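Long-range contacts in cycloalternan-forming enzyme (Listeria monocytogenes serovar 1/2a, PDB 5F7U), which is a multidomain glycoside hydrolase family 31 protein with a TIM-barrel domain and a family 6 carbohydrate-binding module, and binds glycans: residues 12-20 against 266-274; 531-540 against 578-587. The protein carries 1 engineered substitution. All coordinates share one frame; numbering follows the deposited sequence.

Contact 1. Residues 12-20 against 266-274; sequences YGDDDLYTV and DVETYVYNE. With GLC (alpha-D-glucopyranose), chain F.
Three tyrosines, Y18, Y270 and Y272, meet in an aromatic cluster in which both ring pairs across the contact are nearly perpendicular. Y18 plays a different part in each. Its CE2 edge is directed at the face of Y272, centroids 5.1 Å apart and planes at 89°, while its own face receives the edge of Y270 in an offset edge-to-face pair. R559 of helix 555-577 touches Y270 and Y272. L17 closes the other end: its CB sits over the Y270 ring in a CH-pi contact, 3.6 Å from the ring centroid. With CG of L17 anti to the backbone N (chi1 -172°), CD2 of L17 reaches along the same ring to CG of E268, 3.8 Å away.

OH of Y270 accepts from N of L17 at 3.1 Å and shares a water with O of D15. OD2 of D16 accepts from N of Y18, an Asx turn, and also from N of T19, which extends it to an Asx motif. A second water joins OD2 to OH of Y272, and OD1 is held by W543. A third links OH of Y18 to the backbone O of Y270.

Where the N-terminal loop meets the mutarotase-like domain, the rings and L17 thus pack by their apolar parts, while each of the three tyrosine hydroxyls has a hydrogen-bonding partner in water or backbone.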
loop_
_atom_site.group_PDB
_atom_site.type_symbol
_atom_site.label_atom_id
_atom_site.label_comp_id
_atom_site.label_asym_id
_atom_site.label_seq_id
_atom_site.Cartn_x
_atom_site.Cartn_y
_atom_site.Cartn_z
ATOM N N TYR A 12 35.148 -3.521 -0.682
ATOM C CA TYR A 12 33.695 -3.536 -0.514
ATOM C C TYR A 12 32.934 -4.384 -1.522
ATOM O O TYR A 12 31.715 -4.536 -1.368
ATOM C CB TYR A 12 33.137 -2.112 -0.505
ATOM C CG TYR A 12 33.849 -1.204 0.470
ATOM C CD1 TYR A 12 33.684 -1.348 1.872
ATOM C CD2 TYR A 12 34.682 -0.198 0.003
ATOM C CE1 TYR A 12 34.357 -0.496 2.761
ATOM C CE2 TYR A 12 35.344 0.654 0.874
ATOM C CZ TYR A 12 35.179 0.499 2.238
ATOM O OH TYR A 12 35.857 1.387 3.059
ATOM N N GLY A 13 33.621 -4.898 -2.556
ATOM C CA GLY A 13 32.952 -5.637 -3.638
ATOM C C GLY A 13 31.914 -4.748 -4.304
ATOM O O GLY A 13 32.200 -3.592 -4.619
ATOM N N ASP A 14 30.707 -5.278 -4.493
ATOM C CA ASP A 14 29.606 -4.465 -4.992
ATOM C C ASP A 14 28.835 -3.778 -3.859
ATOM O O ASP A 14 27.797 -3.154 -4.108
ATOM C CB ASP A 14 28.661 -5.325 -5.841
ATOM C CG ASP A 14 29.309 -5.806 -7.117
ATOM O OD1 ASP A 14 30.014 -5.014 -7.776
ATOM O OD2 ASP A 14 29.114 -6.984 -7.481
ATOM N N ASP A 15 29.341 -3.905 -2.631
ATOM C CA ASP A 15 28.672 -3.385 -1.426
ATOM C C ASP A 15 27.254 -3.972 -1.239
ATOM O O ASP A 15 26.362 -3.323 -0.687
ATOM C CB ASP A 15 28.615 -1.844 -1.480
ATOM C CG ASP A 15 28.429 -1.210 -0.111
ATOM O OD1 ASP A 15 29.047 -1.666 0.856
ATOM O OD2 ASP A 15 27.636 -0.258 -0.038
ATOM N N ASP A 16 27.055 -5.201 -1.693
ATOM C CA ASP A 16 25.736 -5.823 -1.591
ATOM C C ASP A 16 25.441 -6.105 -0.115
ATOM O O ASP A 16 26.344 -6.531 0.627
ATOM C CB ASP A 16 25.696 -7.101 -2.431
ATOM C CG ASP A 16 24.290 -7.629 -2.599
ATOM O OD1 ASP A 16 23.558 -7.204 -3.513
ATOM O OD2 ASP A 16 23.900 -8.475 -1.793
ATOM N N LEU A 17 24.208 -5.843 0.321
ATOM C CA LEU A 17 23.842 -6.112 1.723
ATOM C C LEU A 17 23.847 -7.609 2.034
ATOM O O LEU A 17 24.144 -8.004 3.157
ATOM C CB LEU A 17 22.452 -5.552 2.070
ATOM C CG LEU A 17 21.996 -5.581 3.540
ATOM C CD1 LEU A 17 22.950 -4.780 4.429
ATOM C CD2 LEU A 17 20.570 -5.080 3.668
ATOM N N TYR A 18 23.476 -8.420 1.051
ATOM C CA TYR A 18 23.109 -9.815 1.314
ATOM C C TYR A 18 24.222 -10.789 0.991
ATOM O O TYR A 18 24.244 -11.908 1.535
ATOM C CB TYR A 18 21.843 -10.173 0.536
ATOM C CG TYR A 18 20.640 -9.323 0.924
ATOM C CD1 TYR A 18 20.132 -9.335 2.234
ATOM C CD2 TYR A 18 19.997 -8.514 -0.030
ATOM C CE1 TYR A 18 19.032 -8.557 2.588
ATOM C CE2 TYR A 18 18.891 -7.750 0.310
ATOM C CZ TYR A 18 18.425 -7.761 1.619
ATOM O OH TYR A 18 17.352 -7.004 1.961
ATOM N N THR A 19 25.128 -10.384 0.108
ATOM C CA THR A 19 26.197 -11.284 -0.367
ATOM C C THR A 19 27.543 -10.571 -0.394
ATOM O O THR A 19 27.611 -9.342 -0.288
ATOM C CB THR A 19 25.946 -11.858 -1.783
ATOM O OG1 THR A 19 25.987 -10.817 -2.767
ATOM C CG2 THR A 19 24.609 -12.588 -1.895
ATOM N N VAL A 20 28.616 -11.346 -0.538
ATOM C CA VAL A 20 29.933 -10.740 -0.745
ATOM C C VAL A 20 30.505 -11.260 -2.045
ATOM O O VAL A 20 30.207 -12.394 -2.450
ATOM C CB VAL A 20 30.932 -11.005 0.423
ATOM C CG1 VAL A 20 30.389 -10.449 1.747
ATOM C CG2 VAL A 20 31.287 -12.499 0.535
ATOM N N ASP A 266 14.362 -7.933 12.302
ATOM C CA ASP A 266 15.349 -6.922 11.908
ATOM C C ASP A 266 14.985 -6.499 10.501
ATOM O O ASP A 266 15.119 -7.283 9.577
ATOM C CB ASP A 266 16.769 -7.497 11.910
ATOM C CG ASP A 266 17.263 -7.809 13.295
ATOM O OD1 ASP A 266 17.125 -6.941 14.173
ATOM O OD2 ASP A 266 17.780 -8.929 13.516
ATOM N N VAL A 267 14.520 -5.268 10.350
ATOM C CA VAL A 267 13.986 -4.783 9.071
ATOM C C VAL A 267 15.052 -3.954 8.371
ATOM O O VAL A 267 15.542 -2.975 8.932
ATOM C CB VAL A 267 12.722 -3.922 9.283
ATOM C CG1 VAL A 267 12.118 -3.551 7.944
ATOM C CG2 VAL A 267 11.688 -4.658 10.136
ATOM N N GLU A 268 15.395 -4.342 7.140
ATOM C CA GLU A 268 16.427 -3.630 6.380
ATOM C C GLU A 268 15.759 -2.628 5.448
ATOM O O GLU A 268 14.902 -3.017 4.647
ATOM C CB GLU A 268 17.227 -4.607 5.505
ATOM C CG GLU A 268 17.819 -5.790 6.244
ATOM C CD GLU A 268 18.797 -5.430 7.353
ATOM O OE1 GLU A 268 19.385 -4.321 7.379
ATOM O OE2 GLU A 268 19.016 -6.306 8.217
ATOM N N THR A 269 16.169 -1.365 5.546
ATOM C CA THR A 269 15.731 -0.349 4.614
ATOM C C THR A 269 16.696 -0.391 3.427
ATOM O O THR A 269 17.724 0.279 3.403
ATOM C CB THR A 269 15.698 1.052 5.250
ATOM O OG1 THR A 269 15.049 0.973 6.528
ATOM C CG2 THR A 269 14.903 2.021 4.342
ATOM N N TYR A 270 16.363 -1.231 2.462
ATOM C CA TYR A 270 17.295 -1.547 1.385
ATOM C C TYR A 270 16.477 -2.041 0.209
ATOM O O TYR A 270 15.868 -3.124 0.274
ATOM C CB TYR A 270 18.232 -2.672 1.855
ATOM C CG TYR A 270 19.382 -2.979 0.924
ATOM C CD1 TYR A 270 20.525 -2.146 0.884
ATOM C CD2 TYR A 270 19.374 -4.141 0.136
ATOM C CE1 TYR A 270 21.604 -2.447 0.059
ATOM C CE2 TYR A 270 20.446 -4.450 -0.686
ATOM C CZ TYR A 270 21.549 -3.607 -0.726
ATOM O OH TYR A 270 22.607 -3.944 -1.545
ATOM N N VAL A 271 16.480 -1.279 -0.874
ATOM C CA VAL A 271 15.741 -1.707 -2.067
ATOM C C VAL A 271 16.468 -2.877 -2.734
ATOM O O VAL A 271 17.706 -2.899 -2.811
ATOM C CB VAL A 271 15.503 -0.557 -3.082
ATOM C CG1 VAL A 271 14.693 0.583 -2.436
ATOM C CG2 VAL A 271 16.802 -0.047 -3.712
ATOM N N TYR A 272 15.695 -3.850 -3.207
ATOM C CA TYR A 272 16.297 -5.021 -3.823
ATOM C C TYR A 272 15.325 -5.663 -4.788
ATOM O O TYR A 272 14.118 -5.668 -4.538
ATOM C CB TYR A 272 16.760 -6.018 -2.746
ATOM C CG TYR A 272 17.735 -7.042 -3.253
ATOM C CD1 TYR A 272 19.115 -6.775 -3.304
ATOM C CD2 TYR A 272 17.281 -8.279 -3.668
ATOM C CE1 TYR A 272 20.008 -7.747 -3.775
ATOM C CE2 TYR A 272 18.143 -9.238 -4.150
ATOM C CZ TYR A 272 19.492 -8.975 -4.198
ATOM O OH TYR A 272 20.280 -9.999 -4.690
ATOM N N ASN A 273 15.857 -6.155 -5.905
ATOM C CA ASN A 273 15.048 -6.907 -6.865
ATOM C C ASN A 273 15.111 -8.415 -6.540
ATOM O O ASN A 273 16.036 -9.118 -6.987
ATOM C CB ASN A 273 15.500 -6.603 -8.319
ATOM C CG ASN A 273 14.810 -7.510 -9.344
ATOM O OD1 ASN A 273 13.787 -8.101 -9.046
ATOM N ND2 ASN A 273 15.389 -7.639 -10.539
ATOM N N GLU A 274 14.137 -8.892 -5.744
ATOM C CA GLU A 274 14.060 -10.314 -5.341
ATOM C C GLU A 274 12.886 -10.972 -6.037
ATOM O O GLU A 274 11.741 -10.629 -5.774
ATOM C CB GLU A 274 13.910 -10.472 -3.808
ATOM C CG GLU A 274 13.939 -11.939 -3.328
ATOM C CD GLU A 274 15.292 -12.619 -3.575
ATOM O OE1 GLU A 274 16.311 -11.916 -3.707
ATOM O OE2 GLU A 274 15.336 -13.867 -3.665
HETATM C C1 GLC F . 13.996 -11.216 -13.989
HETATM C C2 GLC F . 14.122 -9.722 -13.662
HETATM C C3 GLC F . 12.752 -9.086 -13.389
HETATM C C4 GLC F . 11.814 -9.271 -14.589
HETATM C C5 GLC F . 11.746 -10.787 -14.890
HETATM C C6 GLC F . 10.926 -11.129 -16.125
HETATM O O1 GLC F . 13.642 -11.954 -12.811
HETATM O O2 GLC F . 14.958 -9.565 -12.516
HETATM O O3 GLC F . 12.928 -7.709 -13.062
HETATM O O4 GLC F . 10.476 -8.797 -14.305
HETATM O O5 GLC F . 13.026 -11.442 -15.030
HETATM O O6 GLC F . 9.718 -11.673 -15.600
HETATM O O HOH W 1 24.338 -1.954 -1.986
HETATM O O HOH W 2 22.473 -10.469 -3.258
HETATM O O HOH W 3 15.335 -5.842 0.491
#

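Contact 2. Residues 531-540 against 578-587; sequences IDGFKTNGGE and NPEAVSFSRS. Engineered in segment 531-540: N537 (natural residue Asp). With GLC (alpha-D-glucopyranose), chain B; GLC (alpha-D-glucopyranose), chain F.
R586 and E540 form a side-on salt bridge in the loops just beyond the C-terminal ends of two parallel strands. NE of R586 donates a hydrogen bond to the syn lone pair of OE1 of E540 at 2.8 Å, and NH2 meets OE2 almost straight (172°), in the guanidinium plane. NH1 of R586 donates to O3 of the chain F glucose at 2.8 Å and weakly to O2 of the chain B glucose. OD1 of the engineered N537 lies over one guanidinium face at a poor angle for bonding to R586; it accepts instead from N of G538.

Further back, the backbones are joined by V582 N to D532 O and by F584 N to F534 O, the latter 3.1 Å long. CA-H...O contacts fill in between them. A water bound by N of R586 donates to O of both T536 and G538. The hydroxyls OG1 of T536 and OG of S585 lie 2.6 Å apart. One water links OG1 of T536 to OG of S583, which shares another with N of F534.

At the far end, ND2 of N578 donates to O of I531 at 3.2 Å and weakly to OD1 of D532, whose OD2 is held by H447 and I453 N; OD1 of N578 accepts from N of E580, an Asx turn. K535 runs extended beside F584; its NZ forms a salt bridge with E400 and a weak hydrogen bond to O3 of the chain B glucose, and W599 adds a cation-pi contact.

Strands 534-536 and 584-585 are adjacent staves of the eight-stranded TIM barrel, flanked by 452-457 and 597-599; helix 555-577, which connects them, packs against T536, S583 and S585.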
loop_
_atom_site.group_PDB
_atom_site.type_symbol
_atom_site.label_atom_id
_atom_site.label_comp_id
_atom_site.label_asym_id
_atom_site.label_seq_id
_atom_site.Cartn_x
_atom_site.Cartn_y
_atom_site.Cartn_z
ATOM N N ILE A 531 1.038 7.987 -26.493
ATOM C CA ILE A 531 0.918 7.109 -25.316
ATOM C C ILE A 531 0.498 7.863 -24.043
ATOM O O ILE A 531 0.585 9.110 -23.976
ATOM C CB ILE A 531 2.183 6.246 -25.086
ATOM C CG1 ILE A 531 3.343 7.097 -24.565
ATOM C CG2 ILE A 531 2.514 5.452 -26.348
ATOM C CD1 ILE A 531 4.533 6.302 -24.018
ATOM N N ASP A 532 0.097 7.095 -23.032
ATOM C CA ASP A 532 -0.489 7.628 -21.816
ATOM C C ASP A 532 0.364 7.363 -20.588
ATOM O O ASP A 532 -0.124 7.432 -19.464
ATOM C CB ASP A 532 -1.897 7.040 -21.653
ATOM C CG ASP A 532 -2.763 7.333 -22.858
ATOM O OD1 ASP A 532 -3.136 8.502 -23.008
ATOM O OD2 ASP A 532 -3.001 6.432 -23.685
ATOM N N GLY A 533 1.646 7.064 -20.796
ATOM C CA GLY A 533 2.562 6.946 -19.671
ATOM C C GLY A 533 3.509 5.779 -19.854
ATOM O O GLY A 533 3.580 5.189 -20.928
ATOM N N PHE A 534 4.237 5.479 -18.797
ATOM C CA PHE A 534 5.277 4.458 -18.843
ATOM C C PHE A 534 5.174 3.504 -17.672
ATOM O O PHE A 534 4.861 3.916 -16.536
ATOM C CB PHE A 534 6.655 5.107 -18.785
ATOM C CG PHE A 534 6.951 6.024 -19.939
ATOM C CD1 PHE A 534 7.298 5.502 -21.176
ATOM C CD2 PHE A 534 6.865 7.419 -19.788
ATOM C CE1 PHE A 534 7.591 6.354 -22.258
ATOM C CE2 PHE A 534 7.135 8.276 -20.865
ATOM C CZ PHE A 534 7.512 7.736 -22.099
ATOM N N LYS A 535 5.473 2.241 -17.954
ATOM C CA LYS A 535 5.707 1.261 -16.894
ATOM C C LYS A 535 7.204 1.226 -16.641
ATOM O O LYS A 535 7.952 0.529 -17.330
ATOM C CB LYS A 535 5.141 -0.125 -17.254
ATOM C CG LYS A 535 5.402 -1.201 -16.162
ATOM C CD LYS A 535 4.731 -2.530 -16.534
ATOM C CE LYS A 535 4.928 -3.539 -15.394
ATOM N NZ LYS A 535 4.290 -4.871 -15.687
ATOM N N THR A 536 7.620 2.012 -15.656
ATOM C CA THR A 536 9.033 2.181 -15.329
ATOM C C THR A 536 9.473 1.110 -14.351
ATOM O O THR A 536 9.273 1.221 -13.143
ATOM C CB THR A 536 9.306 3.603 -14.802
ATOM O OG1 THR A 536 8.182 4.054 -14.047
ATOM C CG2 THR A 536 9.512 4.552 -15.968
ATOM N N ASN A 537 10.019 0.044 -14.912
ATOM C CA ASN A 537 10.478 -1.110 -14.159
ATOM C C ASN A 537 11.924 -0.953 -13.730
ATOM O O ASN A 537 12.650 -0.117 -14.249
ATOM C CB ASN A 537 10.407 -2.334 -15.071
ATOM C CG ASN A 537 9.967 -3.575 -14.334
ATOM O OD1 ASN A 537 10.353 -3.834 -13.199
ATOM N ND2 ASN A 537 9.088 -4.323 -14.972
ATOM N N GLY A 538 12.343 -1.812 -12.805
ATOM C CA GLY A 538 13.716 -1.807 -12.320
ATOM C C GLY A 538 14.031 -0.610 -11.433
ATOM O O GLY A 538 13.139 0.010 -10.842
ATOM N N GLY A 539 15.318 -0.292 -11.355
ATOM C CA GLY A 539 15.770 0.814 -10.513
ATOM C C GLY A 539 16.589 0.347 -9.326
ATOM O O GLY A 539 17.266 1.173 -8.693
ATOM N N GLU A 540 16.552 -0.961 -9.038
ATOM C CA GLU A 540 17.300 -1.525 -7.891
ATOM C C GLU A 540 18.716 -1.912 -8.334
ATOM O O GLU A 540 19.177 -3.032 -8.089
ATOM C CB GLU A 540 16.573 -2.757 -7.312
ATOM C CG GLU A 540 15.046 -2.603 -7.157
ATOM C CD GLU A 540 14.242 -2.970 -8.406
ATOM O OE1 GLU A 540 13.003 -3.050 -8.326
ATOM O OE2 GLU A 540 14.819 -3.208 -9.488
ATOM N N ASN A 578 1.515 15.116 -21.578
ATOM C CA ASN A 578 0.168 14.578 -21.509
ATOM C C ASN A 578 -0.293 14.626 -20.049
ATOM O O ASN A 578 0.082 13.749 -19.270
ATOM C CB ASN A 578 0.170 13.132 -22.038
ATOM C CG ASN A 578 -1.195 12.448 -21.935
ATOM O OD1 ASN A 578 -2.173 13.016 -21.452
ATOM N ND2 ASN A 578 -1.250 11.200 -22.395
ATOM N N PRO A 579 -1.105 15.649 -19.682
ATOM C CA PRO A 579 -1.515 15.807 -18.283
ATOM C C PRO A 579 -2.219 14.576 -17.670
ATOM O O PRO A 579 -2.279 14.463 -16.440
ATOM C CB PRO A 579 -2.462 17.003 -18.328
ATOM C CG PRO A 579 -2.047 17.793 -19.515
ATOM C CD PRO A 579 -1.535 16.793 -20.523
ATOM N N GLU A 580 -2.721 13.671 -18.513
ATOM C CA GLU A 580 -3.420 12.452 -18.078
ATOM C C GLU A 580 -2.516 11.215 -18.040
ATOM O O GLU A 580 -3.016 10.092 -17.893
ATOM C CB GLU A 580 -4.610 12.163 -18.996
ATOM C CG GLU A 580 -5.748 13.162 -18.919
ATOM C CD GLU A 580 -6.923 12.613 -18.129
ATOM O OE1 GLU A 580 -7.628 11.679 -18.629
ATOM O OE2 GLU A 580 -7.141 13.114 -16.998
ATOM N N ALA A 581 -1.205 11.418 -18.179
ATOM C CA ALA A 581 -0.242 10.304 -18.192
ATOM C C ALA A 581 -0.030 9.743 -16.797
ATOM O O ALA A 581 -0.012 10.483 -15.815
ATOM C CB ALA A 581 1.086 10.747 -18.781
ATOM N N VAL A 582 0.123 8.427 -16.715
ATOM C CA VAL A 582 0.271 7.733 -15.430
ATOM C C VAL A 582 1.516 6.847 -15.495
ATOM O O VAL A 582 1.728 6.181 -16.510
ATOM C CB VAL A 582 -0.968 6.841 -15.193
ATOM C CG1 VAL A 582 -0.803 5.929 -13.980
ATOM C CG2 VAL A 582 -2.201 7.718 -15.016
ATOM N N SER A 583 2.316 6.819 -14.421
ATOM C CA SER A 583 3.395 5.827 -14.277
ATOM C C SER A 583 2.967 4.604 -13.467
ATOM O O SER A 583 2.099 4.707 -12.591
ATOM C CB SER A 583 4.600 6.459 -13.592
ATOM O OG SER A 583 5.177 7.454 -14.431
ATOM N N PHE A 584 3.636 3.475 -13.730
ATOM C CA PHE A 584 3.323 2.195 -13.107
ATOM C C PHE A 584 4.708 1.610 -12.824
ATOM O O PHE A 584 5.463 1.295 -13.766
ATOM C CB PHE A 584 2.517 1.385 -14.140
ATOM C CG PHE A 584 1.782 0.195 -13.581
ATOM C CD1 PHE A 584 2.463 -1.011 -13.328
ATOM C CD2 PHE A 584 0.388 0.246 -13.396
ATOM C CE1 PHE A 584 1.789 -2.134 -12.839
ATOM C CE2 PHE A 584 -0.292 -0.886 -12.902
ATOM C CZ PHE A 584 0.416 -2.071 -12.626
ATOM N N SER A 585 5.077 1.517 -11.538
ATOM C CA SER A 585 6.479 1.213 -11.149
ATOM C C SER A 585 6.525 0.241 -9.986
ATOM O O SER A 585 5.485 -0.037 -9.384
ATOM C CB SER A 585 7.194 2.493 -10.730
ATOM O OG SER A 585 7.057 3.489 -11.732
ATOM N N ARG A 586 7.706 -0.301 -9.675
ATOM C CA ARG A 586 7.791 -1.231 -8.534
ATOM C C ARG A 586 8.713 -0.812 -7.407
ATOM O O ARG A 586 8.517 -1.255 -6.271
ATOM C CB ARG A 586 8.130 -2.652 -8.976
ATOM C CG ARG A 586 9.503 -2.797 -9.563
ATOM C CD ARG A 586 9.823 -4.252 -9.863
ATOM N NE ARG A 586 11.258 -4.318 -10.083
ATOM C CZ ARG A 586 11.890 -5.271 -10.764
ATOM N NH1 ARG A 586 11.209 -6.288 -11.324
ATOM N NH2 ARG A 586 13.212 -5.205 -10.863
ATOM N N SER A 587 9.694 0.050 -7.704
ATOM C CA SER A 587 10.767 0.320 -6.749
ATOM C C SER A 587 10.772 1.747 -6.268
ATOM O O SER A 587 10.450 2.655 -7.031
ATOM C CB SER A 587 12.131 0.034 -7.378
ATOM O OG SER A 587 13.143 0.123 -6.372
HETATM C C1 GLC B . 10.147 -7.467 -14.777
HETATM C C2 GLC B . 8.750 -7.058 -14.264
HETATM C C3 GLC B . 7.606 -7.846 -14.933
HETATM C C4 GLC B . 7.732 -7.775 -16.464
HETATM C C5 GLC B . 9.176 -8.023 -16.922
HETATM C C6 GLC B . 9.386 -7.805 -18.412
HETATM O O2 GLC B . 8.719 -7.073 -12.833
HETATM O O3 GLC B . 6.318 -7.329 -14.552
HETATM O O4 GLC B . 6.863 -8.746 -17.075
HETATM O O5 GLC B . 10.156 -7.247 -16.202
HETATM O O6 GLC B . 10.724 -8.259 -18.695
HETATM C C1 GLC F . 13.996 -11.216 -13.989
HETATM C C2 GLC F . 14.122 -9.722 -13.662
HETATM C C3 GLC F . 12.752 -9.086 -13.389
HETATM C C4 GLC F . 11.814 -9.271 -14.589
HETATM C C5 GLC F . 11.746 -10.787 -14.890
HETATM C C6 GLC F . 10.926 -11.129 -16.125
HETATM O O1 GLC F . 13.642 -11.954 -12.811
HETATM O O2 GLC F . 14.958 -9.565 -12.516
HETATM O O3 GLC F . 12.928 -7.709 -13.062
HETATM O O4 GLC F . 10.476 -8.797 -14.305
HETATM O O5 GLC F . 13.026 -11.442 -15.030
HETATM O O6 GLC F . 9.718 -11.673 -15.600
HETATM O O HOH W 4 -3.918 9.703 -20.784
HETATM O O HOH W 5 4.397 8.006 -17.048
HETATM O O HOH W 6 10.303 0.517 -10.726
HETATM O O HOH W 7 7.720 6.785 -14.097
#

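How the contacts relate
Contact 1 is a partly buried seam between regions, joining the N-terminal loop to the mutarotase-like domain, whereas contact 2 lies almost wholly buried in the TIM barrel. Their chemistry follows: tyrosine rings and bridging waters in the first, strand backbone bonds, an ion pair and donors turned to sugar in the second. Helix 555-577 is common to both, touching the tyrosines of 266-274 on one hand and the strands of contact 2 on the other. The centres are about 25 Å apart, yet the two meet where the end of 266-274 arrives: N273 packs against R586 and E540, and both contacts touch the chain F glucose in the same glycan pocket.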